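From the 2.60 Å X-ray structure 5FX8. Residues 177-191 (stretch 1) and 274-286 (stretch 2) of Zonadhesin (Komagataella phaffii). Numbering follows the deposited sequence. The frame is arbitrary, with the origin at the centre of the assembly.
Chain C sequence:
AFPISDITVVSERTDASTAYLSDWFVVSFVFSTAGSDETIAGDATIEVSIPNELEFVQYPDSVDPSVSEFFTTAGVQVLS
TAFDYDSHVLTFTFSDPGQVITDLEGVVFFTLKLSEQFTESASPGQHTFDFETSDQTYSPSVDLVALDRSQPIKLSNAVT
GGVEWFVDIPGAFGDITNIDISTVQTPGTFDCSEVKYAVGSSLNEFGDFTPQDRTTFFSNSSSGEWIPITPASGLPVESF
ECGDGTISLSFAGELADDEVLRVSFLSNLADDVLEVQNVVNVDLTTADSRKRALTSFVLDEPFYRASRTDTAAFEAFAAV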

# COMPACT_ATOMS: atom_id res chain seq x y z
N THR C 177 1.90 5.87 27.98
CA THR C 177 2.35 6.41 26.70
C THR C 177 3.18 7.69 26.83
O THR C 177 4.09 7.89 26.03
N ASN C 178 2.89 8.54 27.81
CA ASN C 178 3.67 9.75 28.00
C ASN C 178 3.96 9.97 29.48
O ASN C 178 3.17 9.60 30.35
N ILE C 179 5.12 10.56 29.74
CA ILE C 179 5.57 10.82 31.09
C ILE C 179 6.11 12.24 31.15
O ILE C 179 7.02 12.59 30.41
N ASP C 180 5.55 13.03 32.06
CA ASP C 180 5.99 14.39 32.34
C ASP C 180 6.52 14.50 33.77
O ASP C 180 5.83 14.10 34.71
N ILE C 181 7.70 15.07 33.93
CA ILE C 181 8.35 15.19 35.23
C ILE C 181 8.86 16.61 35.41
O ILE C 181 9.44 17.19 34.50
N SER C 182 8.64 17.18 36.59
CA SER C 182 9.31 18.41 36.98
C SER C 182 9.69 18.34 38.45
O SER C 182 8.92 17.84 39.27
N THR C 183 10.88 18.85 38.78
CA THR C 183 11.40 18.91 40.14
C THR C 183 11.70 20.36 40.49
O THR C 183 12.26 21.08 39.67
N VAL C 184 11.36 20.78 41.71
CA VAL C 184 11.87 22.02 42.28
C VAL C 184 12.47 21.73 43.65
O VAL C 184 11.94 20.92 44.42
N GLN C 185 13.59 22.38 43.95
CA GLN C 185 14.23 22.14 45.23
C GLN C 185 15.00 23.38 45.69
O GLN C 185 15.53 24.13 44.87
N THR C 186 15.04 23.59 47.00
CA THR C 186 15.89 24.61 47.62
C THR C 186 16.55 23.94 48.79
O THR C 186 15.90 23.21 49.52
N PRO C 187 17.84 24.22 49.02
CA PRO C 187 18.71 25.16 48.32
C PRO C 187 19.66 24.55 47.30
O PRO C 187 20.54 25.27 46.85
N GLY C 188 19.52 23.28 46.95
CA GLY C 188 20.52 22.65 46.11
C GLY C 188 20.67 23.30 44.74
O GLY C 188 19.90 24.15 44.31
N THR C 189 21.72 22.86 44.04
CA THR C 189 22.00 23.28 42.67
C THR C 189 22.13 22.05 41.79
O THR C 189 23.06 21.25 41.98
N PHE C 190 21.23 21.90 40.82
CA PHE C 190 21.21 20.73 39.95
C PHE C 190 22.39 20.74 39.00
O PHE C 190 22.75 21.78 38.46
N ASP C 191 22.98 19.57 38.79
CA ASP C 191 24.07 19.37 37.83
C ASP C 191 23.45 18.89 36.52
O ASP C 191 23.07 17.72 36.38
N LEU C 274 21.88 20.91 55.76
CA LEU C 274 21.54 19.69 56.47
C LEU C 274 20.21 19.10 56.04
O LEU C 274 19.92 17.96 56.39
N GLU C 275 19.41 19.84 55.29
CA GLU C 275 18.05 19.47 54.97
C GLU C 275 17.71 20.15 53.65
O GLU C 275 18.21 21.24 53.35
N VAL C 276 16.87 19.49 52.85
CA VAL C 276 16.54 19.92 51.49
C VAL C 276 15.06 19.67 51.23
O VAL C 276 14.58 18.55 51.38
N GLN C 277 14.33 20.72 50.82
CA GLN C 277 12.95 20.56 50.36
C GLN C 277 12.96 20.20 48.88
O GLN C 277 13.70 20.80 48.10
N ASN C 278 12.16 19.21 48.50
CA ASN C 278 12.15 18.72 47.13
C ASN C 278 10.77 18.19 46.77
O ASN C 278 10.25 17.32 47.47
N VAL C 279 10.23 18.66 45.66
CA VAL C 279 8.98 18.12 45.14
C VAL C 279 9.23 17.61 43.72
O VAL C 279 10.06 18.15 43.00
N VAL C 280 8.52 16.55 43.36
CA VAL C 280 8.55 16.00 42.02
C VAL C 280 7.11 15.78 41.60
O VAL C 280 6.43 14.92 42.17
N ASN C 281 6.65 16.53 40.62
CA ASN C 281 5.35 16.28 40.02
C ASN C 281 5.52 15.34 38.83
O ASN C 281 6.36 15.58 37.97
N VAL C 282 4.74 14.28 38.81
CA VAL C 282 4.79 13.30 37.73
C VAL C 282 3.39 13.17 37.16
O VAL C 282 2.45 12.85 37.90
N ASP C 283 3.23 13.45 35.88
CA ASP C 283 1.95 13.30 35.20
C ASP C 283 2.06 12.16 34.20
O ASP C 283 2.95 12.18 33.34
N LEU C 284 1.20 11.17 34.32
CA LEU C 284 1.23 10.02 33.44
C LEU C 284 0.06 10.10 32.48
O LEU C 284 -1.07 10.36 32.90
N THR C 285 0.33 9.89 31.21
CA THR C 285 -0.73 9.76 30.22
C THR C 285 -0.89 8.29 29.88
O THR C 285 0.08 7.59 29.58
N THR C 286 -2.13 7.82 29.93
CA THR C 286 -2.42 6.41 29.76
C THR C 286 -3.63 6.26 28.84
O THR C 286 -4.64 6.92 29.04

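What satisfies the backbone between these two antiparallel strands? Paired hydrogen bonds do so at every second residue: Asp-180 N reaches Asp-283 O at 3.0 Å and Asp-283 N returns to Asp-180 O at 2.9 Å, a pattern repeated by Ser-182 with Asn-281, Val-184 with Val-279 and Thr-186 with Gln-277. At the other end Thr-285 O accepts from Thr-177 N at 3.0 Å and weakly from Asn-178 N at 3.5 Å, while Thr-285 N donates to Asn-178 O at 3.0 Å.

Which side chains form the buried face? Ile-179, Ile-181, Thr-183 and Gln-185 lie on it with Leu-284, Val-282, Val-280 and Asn-278. Both isoleucines are m at chi1 and t at chi2; Ile-179 CG1 meets Leu-284 CD2 (mt) at 4.0 Å, and Ile-181 CG1 meets Val-282 CG2 (t) at 4.1 Å. Thr-183 (m) turns its methyl CG2 to Val-280 CG2 (t) at 3.5 Å, and Thr-183 OG1 lies 3.8 Å from the same Val-280 CG2.

How do the amides fit here? Asn-278 (chi1 t) has its OD1 satisfied elsewhere in the structure, and its ND2 lies at the edge of the Phe-190 ring, 4.5 Å from Phe-190 CZ. Gln-185, with chi1 off-rotamer at 123°, packs its CD 3.6 Å from Val-276 CG1.

What serves the polar groups on the opposite face? One water bridges the strands, donating to Asp-180 OD2 at 2.6 Å and Asp-283 O at 3.0 Å while accepting from Thr-285 OG1 at 2.9 Å. Thr-285 and Asp-180 are both m. Asp-180 OD1 and Asp-283 OD2 find partners elsewhere in the structure. Within stretch 1, Thr-177 OG1 (p) donates to Asn-178 OD1 (m) at 2.9 Å. Farther along, Val-184 (m) and Val-279 (p) press together, CG2 of Val-184 only 3.1 Å from CG1 of Val-279.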

# COMPACT_ATOMS: atom_id res chain seq x y z
CB THR C 177 1.16 6.69 25.77
OG1 THR C 177 0.39 7.79 26.26
CG2 THR C 177 0.26 5.48 25.68
CB ASN C 178 2.97 10.96 27.40
CG ASN C 178 2.77 10.81 25.92
OD1 ASN C 178 1.88 10.10 25.47
ND2 ASN C 178 3.62 11.47 25.14
CB ILE C 179 6.66 9.83 31.52
CG1 ILE C 179 6.13 8.41 31.44
CG2 ILE C 179 7.12 10.18 32.91
CD1 ILE C 179 7.13 7.36 31.83
CB ASP C 180 4.84 15.36 32.15
CG ASP C 180 4.22 15.25 30.81
OD1 ASP C 180 4.98 15.27 29.82
OD2 ASP C 180 2.98 15.12 30.74
CB ILE C 181 9.50 14.17 35.36
CG1 ILE C 181 8.97 12.75 35.30
CG2 ILE C 181 10.22 14.34 36.65
CD1 ILE C 181 9.96 11.79 34.80
CB SER C 182 8.43 19.62 36.73
OG SER C 182 7.28 19.50 37.53
CB THR C 183 12.70 18.11 40.29
OG1 THR C 183 12.63 16.91 39.52
CG2 THR C 183 12.94 17.72 41.74
CB VAL C 184 10.76 23.08 42.37
CG1 VAL C 184 10.05 23.17 41.13
CG2 VAL C 184 9.81 22.80 43.45
CB GLN C 185 15.14 20.92 45.15
CG GLN C 185 16.53 21.21 45.52
CD GLN C 185 17.37 19.99 45.65
OE1 GLN C 185 18.54 20.08 46.01
NE2 GLN C 185 16.81 18.84 45.35
CB THR C 186 15.11 25.84 48.13
OG1 THR C 186 14.20 25.43 49.16
CG2 THR C 186 14.32 26.48 47.04
CB PRO C 187 19.53 25.73 49.45
CG PRO C 187 19.77 24.54 50.29
CD PRO C 187 18.47 23.78 50.27
CB THR C 189 23.27 24.12 42.59
OG1 THR C 189 23.01 25.43 43.10
CG2 THR C 189 23.73 24.25 41.16
CB PHE C 190 19.90 20.66 39.16
CG PHE C 190 18.74 20.16 39.95
CD1 PHE C 190 18.82 18.98 40.65
CD2 PHE C 190 17.57 20.89 40.03
CE1 PHE C 190 17.75 18.53 41.40
CE2 PHE C 190 16.50 20.44 40.79
CZ PHE C 190 16.59 19.26 41.47
CB ASP C 191 25.10 18.38 38.37
CG ASP C 191 26.32 18.27 37.48
OD1 ASP C 191 26.28 18.75 36.33
OD2 ASP C 191 27.32 17.68 37.94
CB LEU C 274 21.50 19.93 57.99
CG LEU C 274 22.73 20.58 58.63
CD1 LEU C 274 22.42 21.25 59.98
CD2 LEU C 274 23.82 19.55 58.77
CB GLU C 275 17.10 19.89 56.11
CG GLU C 275 15.61 19.77 55.82
CD GLU C 275 14.73 20.42 56.90
OE1 GLU C 275 15.19 21.38 57.55
OE2 GLU C 275 13.58 19.97 57.10
CB VAL C 276 17.42 19.19 50.45
CG1 VAL C 276 16.74 19.11 49.12
CG2 VAL C 276 18.70 19.90 50.28
CB GLN C 277 12.13 21.82 50.60
CG GLN C 277 12.19 22.34 52.02
CD GLN C 277 11.63 21.35 53.03
OE1 GLN C 277 10.48 20.90 52.89
NE2 GLN C 277 12.43 21.00 54.04
CB ASN C 278 13.16 17.61 46.93
CG ASN C 278 13.14 17.06 45.52
OD1 ASN C 278 12.24 16.34 45.13
ND2 ASN C 278 14.15 17.41 44.75
CB VAL C 279 7.86 19.16 45.17
CG1 VAL C 279 8.21 20.29 44.29
CG2 VAL C 279 6.58 18.54 44.72
CB VAL C 280 9.33 14.69 41.93
CG1 VAL C 280 9.14 14.09 40.58
CG2 VAL C 280 10.77 14.94 42.14
CB ASN C 281 4.73 17.60 39.57
CG ASN C 281 4.77 18.64 40.65
OD1 ASN C 281 5.79 19.32 40.83
ND2 ASN C 281 3.68 18.78 41.37
CB VAL C 282 5.30 11.94 38.21
CG1 VAL C 282 5.15 10.91 37.13
CG2 VAL C 282 6.74 12.06 38.62
CB ASP C 283 1.55 14.59 34.50
CG ASP C 283 1.43 15.74 35.46
OD1 ASP C 283 2.48 16.29 35.86
OD2 ASP C 283 0.29 16.07 35.82
CB LEU C 284 1.15 8.71 34.23
CG LEU C 284 2.26 8.40 35.22
CD1 LEU C 284 1.94 7.09 35.81
CD2 LEU C 284 3.57 8.33 34.53
CB THR C 285 -0.41 10.56 28.97
OG1 THR C 285 -0.48 11.95 29.29
CG2 THR C 285 -1.41 10.24 27.89
CB THR C 286 -2.62 5.75 31.12
OG1 THR C 286 -3.36 6.62 31.97
CG2 THR C 286 -1.29 5.49 31.77
O HOH W 1 2.02 12.72 30.53